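PDB 4PSN: ssDNA binding protein from Aeropyrum pernix, which binds single-stranded DNA, which its four-subunit assembly probably entraps in tunnels that run between the subunits. Local coordinates for residues P5-G10 against D19-V24; V70-D75 against L90-W95; D136-I141 against A150-P155; T154-E159 against R176-V181; T170-K175 against S199-V204. All blocks are in the same frame, centred on the assembly; numbering follows the deposited sequence. Where two conformers were deposited one is given.

Interaction 1: P5-G10 against D19-V24; sequences PTLRTG and DKVRRV
Thr9 O accepts a hydrogen bond from water 1 at 2.8 Å, and that water accepts one from Lys20 NZ at 2.9 Å; Lys20 CE also packs 3.2 Å from Thr9 O. The water thus ties the ammonium to the carbonyl indirectly. Lysine suits the place because its aliphatic part can lie against Thr9, CG packing on Thr9 CB, while the ammonium holds the water. Here helix 17-28 packs on edge strand 6-13 of a three-stranded antiparallel sheet, the axes of the two short segments 8.5 Å apart at closest approach. Thr9 presents CG2 to Val21 CG2 at 3.7 Å; its first torsion (chi1 59°) sets OG1 between the backbone N and the carbonyl carbon, where it donates to Gly10 O at 2.8 Å. Leu7 forks over the helix, CD1 reaching Val21 CG1 and CD2 reaching Val24 CG1, each at 4.2 Å. Beta-branched valines offer short, stiff methyl pairs to this apolar seam, which Leu50 of helix 40-61 joins.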
# COMPACT_ATOMS: atom_id res chain seq x y z
N PRO C 5 -16.08 13.29 -0.75
CA PRO C 5 -15.08 12.23 -0.60
C PRO C 5 -15.53 10.98 -1.37
O PRO C 5 -16.73 10.80 -1.58
CB PRO C 5 -15.07 11.96 0.90
CG PRO C 5 -16.36 12.52 1.42
CD PRO C 5 -16.70 13.67 0.53
N THR C 6 -14.56 10.17 -1.78
CA THR C 6 -14.82 8.95 -2.52
C THR C 6 -14.20 7.75 -1.83
O THR C 6 -13.02 7.76 -1.49
CB THR C 6 -14.26 9.04 -3.95
OG1 THR C 6 -14.86 10.15 -4.62
CG2 THR C 6 -14.57 7.76 -4.75
N LEU C 7 -15.01 6.73 -1.60
CA LEU C 7 -14.48 5.47 -1.11
C LEU C 7 -13.92 4.73 -2.33
O LEU C 7 -14.63 4.53 -3.32
CB LEU C 7 -15.61 4.67 -0.45
CG LEU C 7 -15.24 3.45 0.39
CD1 LEU C 7 -16.45 2.96 1.19
CD2 LEU C 7 -14.67 2.35 -0.49
N ARG C 8 -12.65 4.32 -2.27
CA ARG C 8 -11.98 3.63 -3.37
C ARG C 8 -11.26 2.39 -2.85
O ARG C 8 -10.51 2.48 -1.89
CB ARG C 8 -10.93 4.55 -4.02
CG ARG C 8 -11.45 5.87 -4.57
CD ARG C 8 -10.34 6.72 -5.24
NE ARG C 8 -10.85 8.03 -5.66
CZ ARG C 8 -11.32 8.29 -6.88
NH1 ARG C 8 -11.79 9.50 -7.17
NH2 ARG C 8 -11.34 7.35 -7.81
N THR C 9 -11.46 1.24 -3.49
CA THR C 9 -10.86 0.01 -2.98
C THR C 9 -9.47 -0.25 -3.56
O THR C 9 -8.71 -1.03 -3.01
CB THR C 9 -11.72 -1.22 -3.34
OG1 THR C 9 -11.86 -1.29 -4.76
CG2 THR C 9 -13.11 -1.12 -2.70
N GLY C 10 -9.16 0.38 -4.69
CA GLY C 10 -8.03 -0.07 -5.49
C GLY C 10 -8.31 -1.47 -6.04
O GLY C 10 -9.43 -1.97 -5.91
N ASP C 19 -13.90 -6.68 3.09
CA ASP C 19 -12.98 -6.19 4.09
C ASP C 19 -12.16 -5.00 3.60
O ASP C 19 -11.79 -4.15 4.39
CB ASP C 19 -12.08 -7.32 4.61
CG ASP C 19 -12.82 -8.26 5.57
OD1 ASP C 19 -13.97 -7.92 5.95
OD2 ASP C 19 -12.27 -9.32 5.92
N LYS C 20 -11.91 -4.91 2.29
CA LYS C 20 -11.23 -3.74 1.75
C LYS C 20 -12.14 -2.53 1.90
O LYS C 20 -11.72 -1.46 2.35
CB LYS C 20 -10.87 -3.97 0.27
CG LYS C 20 -9.98 -2.88 -0.33
CD LYS C 20 -8.75 -2.63 0.54
CE LYS C 20 -7.55 -2.12 -0.25
NZ LYS C 20 -6.69 -3.25 -0.71
N VAL C 21 -13.41 -2.72 1.54
CA VAL C 21 -14.40 -1.66 1.66
C VAL C 21 -14.49 -1.17 3.11
O VAL C 21 -14.44 0.02 3.37
CB VAL C 21 -15.79 -2.14 1.17
CG1 VAL C 21 -16.88 -1.22 1.65
CG2 VAL C 21 -15.80 -2.22 -0.36
N ARG C 22 -14.60 -2.10 4.05
CA ARG C 22 -14.71 -1.76 5.47
C ARG C 22 -13.44 -1.06 5.95
O ARG C 22 -13.51 -0.05 6.63
CB ARG C 22 -14.95 -3.04 6.29
CG ARG C 22 -15.20 -2.81 7.79
CD ARG C 22 -15.43 -4.14 8.52
NE ARG C 22 -16.24 -3.97 9.73
CZ ARG C 22 -15.73 -3.74 10.93
NH1 ARG C 22 -14.42 -3.65 11.08
NH2 ARG C 22 -16.53 -3.59 11.97
N ARG C 23 -12.28 -1.58 5.60
CA ARG C 23 -11.04 -0.99 6.09
C ARG C 23 -10.79 0.43 5.57
O ARG C 23 -10.34 1.30 6.31
CB ARG C 23 -9.85 -1.90 5.80
CG ARG C 23 -9.85 -3.12 6.71
CD ARG C 23 -8.77 -4.11 6.34
NE ARG C 23 -8.88 -5.34 7.13
CZ ARG C 23 -8.26 -6.48 6.83
NH1 ARG C 23 -7.48 -6.55 5.76
NH2 ARG C 23 -8.42 -7.54 7.60
N VAL C 24 -11.07 0.64 4.28
CA VAL C 24 -10.90 1.96 3.68
C VAL C 24 -11.88 2.98 4.30
O VAL C 24 -11.51 4.13 4.56
CB VAL C 24 -11.08 1.89 2.14
CG1 VAL C 24 -11.13 3.30 1.54
CG2 VAL C 24 -9.95 1.05 1.50
O HOH W 1 -6.29 -2.43 -3.46

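Interaction 2: V70-D75 against L90-W95; sequences VRIQID and LRVELW
Arg71 and Glu93 lie side by side and point the same way from their hydrogen-bonded pair, with guanidinium and carboxylate planes 40° apart. The arginine grips side-on: NE bonds Glu93 OE1 and NH1 bonds Glu93 OE2, both at 3.0 Å. Both oxygens lie close to the guanidinium plane, but OE1 is met from above the carboxylate plane and OE2 on its syn side. Arg71 is straight as far as CD and bends at chi3 (68°), turning NE back toward the neighbouring strand. Trp95 comes with its ring edge to the Arg71 backbone and CB, CZ3 lying 3.7 Å from Arg71 CB, while CH2 sits over one face of the guanidinium.

Gln73 and Arg91, the next pair on this face, stack instead, their amide and guanidinium planes 23° apart and Gln73 NE2 3.9 Å above the plane of the Arg91 group, over its centre. Both residues also bind Asp31 of the second subunit, Arg91 by a salt bridge and Gln73 by a hydrogen bond from NE2.

On the other face Val70 CG1 meets Leu94 CD1 at 3.8 Å, and Ile72 lies alongside Leu90 and Val92; branched aliphatic residues suit this side, which packs on helix 40-61. Paired backbone bonds such as Glu93 N to Arg71 O, 2.9 Å, complete an antiparallel beta hairpin with an apolar and a polar face, whose sheet continues into the third subunit at Trp95.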
# COMPACT_ATOMS: atom_id res chain seq x y z
N VAL C 70 -11.52 -6.99 -8.82
CA VAL C 70 -12.47 -5.90 -8.97
C VAL C 70 -11.86 -4.62 -8.45
O VAL C 70 -10.86 -4.64 -7.75
CB VAL C 70 -13.76 -6.16 -8.17
CG1 VAL C 70 -14.56 -7.31 -8.78
CG2 VAL C 70 -13.41 -6.44 -6.70
N ARG C 71 -12.48 -3.50 -8.78
CA ARG C 71 -12.08 -2.22 -8.23
C ARG C 71 -13.36 -1.42 -8.14
O ARG C 71 -14.12 -1.37 -9.10
CB ARG C 71 -11.07 -1.51 -9.15
CG ARG C 71 -10.59 -0.14 -8.62
CD ARG C 71 -9.25 0.26 -9.23
NE ARG C 71 -9.37 0.55 -10.66
CZ ARG C 71 -8.34 0.81 -11.47
NH1 ARG C 71 -8.57 1.05 -12.75
NH2 ARG C 71 -7.09 0.83 -11.00
N ILE C 72 -13.61 -0.81 -6.99
CA ILE C 72 -14.90 -0.20 -6.72
C ILE C 72 -14.70 1.18 -6.15
O ILE C 72 -13.76 1.43 -5.40
CB ILE C 72 -15.69 -1.03 -5.66
CG1 ILE C 72 -15.87 -2.47 -6.16
CG2 ILE C 72 -17.05 -0.40 -5.37
CD1 ILE C 72 -16.45 -3.40 -5.15
N GLN C 73 -15.57 2.10 -6.53
CA GLN C 73 -15.53 3.42 -5.97
C GLN C 73 -16.94 3.95 -5.91
O GLN C 73 -17.77 3.64 -6.77
CB GLN C 73 -14.60 4.35 -6.77
CG GLN C 73 -15.07 4.72 -8.14
CD GLN C 73 -14.27 5.89 -8.72
OE1 GLN C 73 -13.07 5.75 -8.97
NE2 GLN C 73 -14.93 7.04 -8.90
N ILE C 74 -17.22 4.72 -4.87
CA ILE C 74 -18.53 5.35 -4.73
C ILE C 74 -18.37 6.57 -3.84
O ILE C 74 -17.61 6.52 -2.87
CB ILE C 74 -19.55 4.37 -4.13
CG1 ILE C 74 -20.94 4.99 -4.07
CG2 ILE C 74 -19.08 3.89 -2.75
CD1 ILE C 74 -22.00 3.98 -3.55
N ASP C 75 -19.03 7.66 -4.18
CA ASP C 75 -18.94 8.87 -3.38
C ASP C 75 -19.86 8.76 -2.17
O ASP C 75 -20.84 8.01 -2.19
CB ASP C 75 -19.32 10.12 -4.19
CG ASP C 75 -18.33 10.43 -5.33
OD1 ASP C 75 -17.24 9.81 -5.40
OD2 ASP C 75 -18.65 11.31 -6.15
N LEU C 90 -21.55 5.23 -8.22
CA LEU C 90 -20.96 3.91 -8.07
C LEU C 90 -20.29 3.50 -9.37
O LEU C 90 -20.89 3.57 -10.44
CB LEU C 90 -22.02 2.88 -7.67
CG LEU C 90 -21.51 1.44 -7.66
CD1 LEU C 90 -20.44 1.26 -6.60
CD2 LEU C 90 -22.67 0.47 -7.44
N ARG C 91 -19.03 3.07 -9.28
CA ARG C 91 -18.32 2.59 -10.46
C ARG C 91 -17.65 1.29 -10.09
O ARG C 91 -16.99 1.20 -9.07
CB ARG C 91 -17.29 3.61 -10.92
CG ARG C 91 -16.43 3.12 -12.07
CD ARG C 91 -15.15 3.95 -12.21
NE ARG C 91 -15.42 5.33 -12.59
CZ ARG C 91 -14.50 6.29 -12.66
NH1 ARG C 91 -13.23 6.01 -12.38
NH2 ARG C 91 -14.84 7.52 -13.02
N VAL C 92 -17.84 0.27 -10.92
CA VAL C 92 -17.24 -1.02 -10.66
C VAL C 92 -16.48 -1.45 -11.90
O VAL C 92 -16.96 -1.29 -13.02
CB VAL C 92 -18.29 -2.08 -10.27
CG1 VAL C 92 -17.66 -3.47 -10.23
CG2 VAL C 92 -18.91 -1.75 -8.90
N GLU C 93 -15.26 -1.95 -11.70
CA GLU C 93 -14.49 -2.54 -12.78
C GLU C 93 -14.27 -4.00 -12.45
O GLU C 93 -14.17 -4.37 -11.29
CB GLU C 93 -13.16 -1.82 -12.96
CG GLU C 93 -13.30 -0.38 -13.47
CD GLU C 93 -12.07 0.46 -13.17
OE1 GLU C 93 -11.97 0.99 -12.03
OE2 GLU C 93 -11.19 0.58 -14.05
N LEU C 94 -14.22 -4.83 -13.48
CA LEU C 94 -14.02 -6.25 -13.28
C LEU C 94 -13.03 -6.78 -14.30
O LEU C 94 -13.05 -6.39 -15.48
CB LEU C 94 -15.36 -6.99 -13.41
CG LEU C 94 -15.34 -8.52 -13.44
CD1 LEU C 94 -14.92 -9.08 -12.10
CD2 LEU C 94 -16.73 -9.06 -13.86
N TRP C 95 -12.17 -7.67 -13.84
CA TRP C 95 -11.20 -8.34 -14.69
C TRP C 95 -11.36 -9.83 -14.43
O TRP C 95 -11.31 -10.28 -13.28
CB TRP C 95 -9.77 -7.90 -14.32
CG TRP C 95 -9.40 -6.45 -14.57
CD1 TRP C 95 -8.69 -5.97 -15.64
CD2 TRP C 95 -9.66 -5.31 -13.72
NE1 TRP C 95 -8.51 -4.61 -15.52
CE2 TRP C 95 -9.09 -4.18 -14.35
CE3 TRP C 95 -10.32 -5.15 -12.49
CZ2 TRP C 95 -9.16 -2.89 -13.79
CZ3 TRP C 95 -10.38 -3.87 -11.94
CH2 TRP C 95 -9.81 -2.76 -12.59
O HOH W 2 -13.94 1.50 -10.35

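Interaction 3: D136-I141 against A150-P155; sequences DVVYRI and ALIVTP
Thr154 OG1 donates to Asp136 OD1 over 2.6 Å, a bond between two side chains that lie side by side and point the same way. The carboxylate uses the anti lone pair of OD1, away from OD2. OD2 has partners of its own, Thr132 and Arg176 of the fourth subunit, so an acid suits this position: one group joins the strand end, the preceding turn and the neighbouring subunit.

Backbone hydrogen bonds form two pairs. Val137 N and Val153 N each reach the other residue's carbonyl O at 2.8 Å, and Tyr139 N to Leu151 O is nearly straight at 174°. Between these pairs, the Ile152 CA-H approaches Val137 O, CA lying 3.4 Å from it.

Apolar contacts divide between the two faces. On one, the Tyr139 ring carbons CD2 and CE2 each lie 4.0 Å from a methyl, Leu151 CD2 and Val153 CG2 respectively; tyrosine suits the place because its ring packs here while its hydroxyl bonds Asp187 on helix 186-198. On the other, Ile152 CG1 is anti to the backbone N (chi1 179°), and CD1 beyond it reaches Asp136 CB at 3.7 Å, while CG1 itself approaches Val138 CG2. Small Ala150 lies on that face too, under helix 206-218. The whole is an antiparallel beta hairpin in the C-terminal sheet, with helices packed on both its faces.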
# COMPACT_ATOMS: atom_id res chain seq x y z
N ASP C 136 16.76 22.18 -34.08
CA ASP C 136 16.97 20.80 -33.62
C ASP C 136 16.07 19.92 -34.48
O ASP C 136 15.03 20.38 -34.96
CB ASP C 136 16.54 20.60 -32.16
CG ASP C 136 17.06 21.67 -31.22
OD1 ASP C 136 18.18 21.53 -30.70
OD2 ASP C 136 16.32 22.64 -30.97
N VAL C 137 16.44 18.66 -34.65
CA VAL C 137 15.60 17.71 -35.38
C VAL C 137 14.94 16.73 -34.40
O VAL C 137 15.61 16.14 -33.55
CB VAL C 137 16.41 16.93 -36.42
CG1 VAL C 137 15.46 16.11 -37.32
CG2 VAL C 137 17.24 17.89 -37.24
N VAL C 138 13.63 16.55 -34.53
CA VAL C 138 12.87 15.69 -33.63
C VAL C 138 12.35 14.44 -34.35
O VAL C 138 11.78 14.53 -35.43
CB VAL C 138 11.69 16.44 -32.98
CG1 VAL C 138 10.76 15.48 -32.25
CG2 VAL C 138 12.23 17.50 -32.02
N TYR C 139 12.59 13.28 -33.73
CA TYR C 139 12.14 12.00 -34.26
C TYR C 139 11.23 11.33 -33.26
O TYR C 139 11.47 11.39 -32.05
CB TYR C 139 13.34 11.05 -34.50
CG TYR C 139 14.32 11.57 -35.49
CD1 TYR C 139 14.29 11.16 -36.82
CD2 TYR C 139 15.28 12.48 -35.09
CE1 TYR C 139 15.20 11.65 -37.73
CE2 TYR C 139 16.18 12.96 -35.98
CZ TYR C 139 16.14 12.56 -37.30
OH TYR C 139 17.06 13.06 -38.18
N ARG C 140 10.19 10.68 -33.77
CA ARG C 140 9.45 9.72 -32.97
C ARG C 140 10.21 8.39 -32.93
O ARG C 140 10.80 7.96 -33.92
CB ARG C 140 8.06 9.47 -33.56
CG ARG C 140 7.03 10.55 -33.28
CD ARG C 140 5.63 10.07 -33.68
NE ARG C 140 5.68 9.18 -34.84
CZ ARG C 140 5.56 9.59 -36.10
NH1 ARG C 140 5.37 10.87 -36.38
NH2 ARG C 140 5.63 8.70 -37.10
N ILE C 141 10.19 7.74 -31.77
CA ILE C 141 10.77 6.41 -31.63
C ILE C 141 9.64 5.39 -31.55
O ILE C 141 8.65 5.61 -30.86
CB ILE C 141 11.63 6.31 -30.37
CG1 ILE C 141 12.72 7.39 -30.38
CG2 ILE C 141 12.29 4.94 -30.28
CD1 ILE C 141 13.53 7.45 -29.09
N ALA C 150 10.58 9.59 -28.11
CA ALA C 150 11.05 10.66 -28.97
C ALA C 150 12.51 10.93 -28.72
O ALA C 150 13.03 10.66 -27.64
CB ALA C 150 10.24 11.95 -28.74
N LEU C 151 13.16 11.51 -29.72
CA LEU C 151 14.57 11.77 -29.66
C LEU C 151 14.73 13.16 -30.22
O LEU C 151 14.02 13.52 -31.14
CB LEU C 151 15.25 10.77 -30.59
CG LEU C 151 16.75 10.78 -30.65
CD1 LEU C 151 17.24 9.60 -29.86
CD2 LEU C 151 17.18 10.68 -32.09
N ILE C 152 15.67 13.93 -29.69
CA ILE C 152 15.94 15.23 -30.27
C ILE C 152 17.43 15.36 -30.57
O ILE C 152 18.28 15.02 -29.76
CB ILE C 152 15.45 16.38 -29.36
CG1 ILE C 152 15.78 17.74 -29.99
CG2 ILE C 152 16.05 16.27 -27.95
CD1 ILE C 152 14.99 18.89 -29.32
N VAL C 153 17.73 15.85 -31.76
CA VAL C 153 19.10 15.94 -32.22
C VAL C 153 19.47 17.39 -32.52
O VAL C 153 18.81 18.07 -33.31
CB VAL C 153 19.29 15.11 -33.51
CG1 VAL C 153 20.74 15.27 -34.04
CG2 VAL C 153 18.98 13.65 -33.22
N THR C 154 20.54 17.86 -31.89
CA THR C 154 20.99 19.23 -32.13
C THR C 154 22.29 19.20 -32.93
O THR C 154 23.32 18.80 -32.42
CB THR C 154 21.25 20.00 -30.80
OG1 THR C 154 20.11 19.90 -29.95
CG2 THR C 154 21.56 21.47 -31.09
N PRO C 155 22.23 19.63 -34.19
CA PRO C 155 23.45 19.61 -35.01
C PRO C 155 24.45 20.63 -34.50
O PRO C 155 24.09 21.77 -34.18
CB PRO C 155 22.93 20.00 -36.41
CG PRO C 155 21.45 19.71 -36.37
CD PRO C 155 21.04 20.00 -34.96

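Interaction 4: T154-E159 against R176-V181; sequences TPLNGE and RTRVQV
The Arg178 guanidinium meets the Glu159 carboxylate edge-on, with Glu159 OE2 near the guanidinium plane, yet the two planes stand almost perpendicular, 84° apart. One nitrogen does the work: NH1 donates to Glu159 OE2 at 2.8 Å, on the syn side of that oxygen, with a moderately bent N-H...O angle of 144°. Arg178 runs extended to CD and then turns at chi3 (49°), bringing NE round. Its aliphatic part is used as well, since Leu156 CD1 rests against Arg178 CD at 3.9 Å, the two side chains crossing at about a right angle.

The backbones meet where the turn after Pro155 leads into Glu159. Val181 N donates to Gly158 O at 2.9 Å, approaching from well above the carbonyl plane. Gly158 has a positive phi, a conformation that glycine adopts readily. Glu159 and Gln180 form a non-hydrogen-bonded antiparallel pair, and Glu159 CA comes to 3.1 Å from Val179 O. Water 3 donates to both Glu159 O, at 2.9 Å, and Val181 O, at 2.7 Å, linking the carbonyls of the two segments.

Charged and flexible residues suit this surface end of the sheet, while Val179 and Val181 turn to Phe189 of helix 186-198. Arg178 NH2 also forms a salt bridge with Asp133 of the fourth subunit: one side chain thus spans contact and interface, and two carboxylates would be expected to share in balancing its charge.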
# COMPACT_ATOMS: atom_id res chain seq x y z
N THR C 154 20.54 17.86 -31.89
CA THR C 154 20.99 19.23 -32.13
C THR C 154 22.29 19.20 -32.93
O THR C 154 23.32 18.80 -32.42
CB THR C 154 21.25 20.00 -30.80
OG1 THR C 154 20.11 19.90 -29.95
CG2 THR C 154 21.56 21.47 -31.09
N PRO C 155 22.23 19.63 -34.19
CA PRO C 155 23.45 19.61 -35.01
C PRO C 155 24.45 20.63 -34.50
O PRO C 155 24.09 21.77 -34.18
CB PRO C 155 22.93 20.00 -36.41
CG PRO C 155 21.45 19.71 -36.37
CD PRO C 155 21.04 20.00 -34.96
N LEU C 156 25.69 20.22 -34.35
CA LEU C 156 26.73 21.16 -33.99
C LEU C 156 27.53 21.41 -35.26
O LEU C 156 26.96 21.76 -36.29
CB LEU C 156 27.61 20.58 -32.88
CG LEU C 156 26.82 20.19 -31.62
CD1 LEU C 156 27.66 19.35 -30.66
CD2 LEU C 156 26.24 21.42 -30.93
N ASN C 157 28.83 21.20 -35.22
CA ASN C 157 29.66 21.39 -36.41
C ASN C 157 30.44 20.10 -36.64
O ASN C 157 31.47 19.89 -36.02
CB ASN C 157 30.59 22.61 -36.21
CG ASN C 157 31.49 22.89 -37.42
OD1 ASN C 157 31.33 22.30 -38.49
ND2 ASN C 157 32.47 23.79 -37.24
N GLY C 158 29.90 19.22 -37.48
CA GLY C 158 30.47 17.90 -37.70
C GLY C 158 30.09 16.94 -36.59
O GLY C 158 30.52 15.78 -36.54
N GLU C 159 29.28 17.44 -35.66
CA GLU C 159 28.89 16.66 -34.50
C GLU C 159 27.43 16.95 -34.18
O GLU C 159 26.83 17.85 -34.78
CB GLU C 159 29.73 17.06 -33.29
CG GLU C 159 31.21 16.80 -33.41
CD GLU C 159 31.95 17.12 -32.13
OE1 GLU C 159 32.18 18.32 -31.85
OE2 GLU C 159 32.29 16.16 -31.38
N ARG C 176 22.09 13.59 -22.57
CA ARG C 176 22.87 14.32 -23.56
C ARG C 176 24.12 13.53 -23.98
O ARG C 176 24.95 13.16 -23.16
CB ARG C 176 23.25 15.72 -23.07
CG ARG C 176 23.99 16.51 -24.15
CD ARG C 176 24.72 17.75 -23.61
NE ARG C 176 23.83 18.89 -23.45
CZ ARG C 176 24.23 20.15 -23.40
NH1 ARG C 176 23.35 21.12 -23.25
NH2 ARG C 176 25.53 20.44 -23.51
N THR C 177 24.23 13.27 -25.27
CA THR C 177 25.32 12.47 -25.78
C THR C 177 25.85 13.17 -27.02
O THR C 177 25.08 13.51 -27.92
CB THR C 177 24.83 11.06 -26.16
OG1 THR C 177 24.26 10.44 -25.01
CG2 THR C 177 25.97 10.20 -26.67
N ARG C 178 27.16 13.37 -27.08
CA ARG C 178 27.74 14.05 -28.24
C ARG C 178 28.33 13.02 -29.18
O ARG C 178 29.07 12.15 -28.76
CB ARG C 178 28.79 15.08 -27.82
CG ARG C 178 29.43 15.79 -29.01
CD ARG C 178 30.11 17.11 -28.60
NE ARG C 178 30.96 16.95 -27.43
CZ ARG C 178 32.27 16.68 -27.48
NH1 ARG C 178 32.89 16.56 -28.66
NH2 ARG C 178 32.96 16.55 -26.36
N VAL C 179 27.98 13.13 -30.46
CA VAL C 179 28.38 12.12 -31.44
C VAL C 179 28.92 12.81 -32.68
O VAL C 179 28.56 13.96 -32.96
CB VAL C 179 27.19 11.21 -31.85
CG1 VAL C 179 26.65 10.46 -30.64
CG2 VAL C 179 26.08 12.03 -32.51
N GLN C 180 29.77 12.12 -33.41
CA GLN C 180 30.34 12.68 -34.64
C GLN C 180 29.46 12.30 -35.82
O GLN C 180 29.17 11.13 -36.03
CB GLN C 180 31.75 12.14 -34.87
CG GLN C 180 32.52 12.93 -35.95
CD GLN C 180 33.94 12.43 -36.15
OE1 GLN C 180 34.31 11.37 -35.66
NE2 GLN C 180 34.73 13.19 -36.89
N VAL C 181 29.03 13.30 -36.59
CA VAL C 181 28.16 13.07 -37.73
C VAL C 181 28.00 14.35 -38.56
O VAL C 181 27.80 15.44 -37.99
CB VAL C 181 26.77 12.61 -37.24
CG1 VAL C 181 26.16 13.66 -36.36
CG2 VAL C 181 25.85 12.29 -38.43
O HOH W 3 26.16 17.58 -37.62

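Interaction 5: T170-K175 against S199-V204; sequences TPLLLK and SEAQNV
Leu172 and Asn203 both carry CG anti to the carbonyl carbon (chi1 -63° and -59°), and the two side chains lie side by side, Leu172 CD2 3.4 Å from Asn203 ND2. The amide nitrogen of Asn203 donates to water 4 at 2.8 Å, and that water also donates to Pro171 O and lies 2.7 Å from Thr170 OG1. A short amide suits this spot, since its nitrogen can bond the water while packing beside the leucine methyl. Val204 CG2 packs on Pro171 CB at 4.1 Å. Ala201, with only a methyl to place, packs CB against Leu172 CB at 4.0 Å. Leu173 and Gln202 exchange two backbone bonds, each 2.8 Å from N to carbonyl O, and Val204 N adds a third, to Pro171 O, from above the carbonyl plane. Asn203 O accepts from Arg22 of the third subunit. The arrangement is a short antiparallel edge strand, 202-203, which finishes the six-stranded C-terminal sheet between helices 186-198 and 206-218.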
# COMPACT_ATOMS: atom_id res chain seq x y z
N THR C 170 10.69 -0.81 -21.86
CA THR C 170 11.00 -0.48 -20.48
C THR C 170 11.38 1.01 -20.50
O THR C 170 11.89 1.49 -21.50
CB THR C 170 12.15 -1.35 -19.93
OG1 THR C 170 12.23 -1.20 -18.50
CG2 THR C 170 13.50 -0.98 -20.57
N PRO C 171 11.07 1.75 -19.43
CA PRO C 171 11.33 3.19 -19.50
C PRO C 171 12.82 3.53 -19.48
O PRO C 171 13.54 3.15 -18.54
CB PRO C 171 10.60 3.74 -18.26
CG PRO C 171 9.57 2.68 -17.91
CD PRO C 171 10.29 1.38 -18.23
N LEU C 172 13.27 4.25 -20.51
CA LEU C 172 14.69 4.57 -20.70
C LEU C 172 14.90 6.02 -21.07
O LEU C 172 14.16 6.60 -21.86
CB LEU C 172 15.29 3.72 -21.82
CG LEU C 172 15.31 2.21 -21.60
CD1 LEU C 172 15.69 1.52 -22.90
CD2 LEU C 172 16.29 1.87 -20.49
N LEU C 173 15.92 6.62 -20.47
CA LEU C 173 16.28 7.99 -20.74
C LEU C 173 17.68 8.06 -21.33
O LEU C 173 18.65 7.62 -20.71
CB LEU C 173 16.21 8.82 -19.46
CG LEU C 173 15.09 9.86 -19.41
CD1 LEU C 173 13.76 9.23 -19.73
CD2 LEU C 173 15.06 10.53 -18.04
N LEU C 174 17.79 8.58 -22.55
CA LEU C 174 19.09 8.80 -23.16
C LEU C 174 19.52 10.22 -22.79
O LEU C 174 18.91 11.19 -23.24
CB LEU C 174 19.00 8.64 -24.68
CG LEU C 174 20.27 8.89 -25.48
CD1 LEU C 174 21.28 7.78 -25.24
CD2 LEU C 174 19.94 9.02 -26.97
N LYS C 175 20.55 10.32 -21.95
CA LYS C 175 21.12 11.60 -21.52
C LYS C 175 21.90 12.27 -22.66
O LYS C 175 22.32 11.60 -23.60
CB LYS C 175 22.10 11.39 -20.37
CG LYS C 175 21.60 10.46 -19.28
CD LYS C 175 20.56 11.16 -18.42
CE LYS C 175 20.29 10.37 -17.16
NZ LYS C 175 19.87 11.27 -16.06
N SER C 199 20.90 1.27 -25.79
CA SER C 199 21.47 0.14 -25.04
C SER C 199 22.32 0.62 -23.85
O SER C 199 22.66 -0.16 -22.97
CB SER C 199 22.32 -0.75 -25.96
OG SER C 199 23.57 -0.13 -26.23
N GLU C 200 22.66 1.90 -23.82
CA GLU C 200 23.41 2.46 -22.69
C GLU C 200 22.60 3.54 -21.97
O GLU C 200 23.13 4.28 -21.13
CB GLU C 200 24.73 3.06 -23.18
CG GLU C 200 25.71 2.02 -23.70
CD GLU C 200 27.06 2.61 -24.04
OE1 GLU C 200 27.12 3.56 -24.86
OE2 GLU C 200 28.07 2.13 -23.48
N ALA C 201 21.33 3.64 -22.31
CA ALA C 201 20.46 4.65 -21.72
C ALA C 201 20.19 4.33 -20.23
O ALA C 201 20.38 3.20 -19.79
CB ALA C 201 19.14 4.70 -22.49
N GLN C 202 19.70 5.31 -19.49
CA GLN C 202 19.41 5.11 -18.07
C GLN C 202 18.00 4.53 -17.86
O GLN C 202 17.04 4.98 -18.47
CB GLN C 202 19.53 6.47 -17.35
CG GLN C 202 19.30 6.39 -15.85
CD GLN C 202 19.32 7.76 -15.16
OE1 GLN C 202 18.65 8.69 -15.58
NE2 GLN C 202 20.10 7.87 -14.10
N ASN C 203 17.88 3.52 -17.00
CA ASN C 203 16.58 3.00 -16.59
C ASN C 203 15.91 3.93 -15.58
O ASN C 203 16.50 4.25 -14.56
CB ASN C 203 16.73 1.63 -15.97
CG ASN C 203 17.36 0.64 -16.92
OD1 ASN C 203 18.58 0.48 -16.95
ND2 ASN C 203 16.53 -0.02 -17.71
N VAL C 204 14.70 4.37 -15.88
CA VAL C 204 14.01 5.33 -15.02
C VAL C 204 12.58 4.87 -14.74
O VAL C 204 12.13 3.86 -15.28
CB VAL C 204 13.96 6.73 -15.68
CG1 VAL C 204 15.38 7.29 -15.84
CG2 VAL C 204 13.25 6.64 -17.02
O HOH W 4 13.86 0.69 -17.41

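In the fold
Interactions 1 and 2 adjoin in the N-terminal part, their centres 10 Å apart on the three-stranded sheet, where strands 6-13 and 69-78 are neighbours; Thr9 OG1 and Ile72 N join them. Interactions 3, 4 and 5 come later and share the six-stranded C-terminal sheet. Interaction 3 runs into interaction 4 at Thr154-Pro155 on strand 146-155, and the segments of 4 and 5, which share strand 172-180, alternate along the chain; Leu151 packs on Leu174 between 3 and 5. The two groups lie on opposite sides of the chain's centre, interactions 1 and 4 being 54 Å apart between centres. Each group also meets neighbouring subunits, consistent with a four-subunit assembly that probably entraps DNA in intersubunit tunnels.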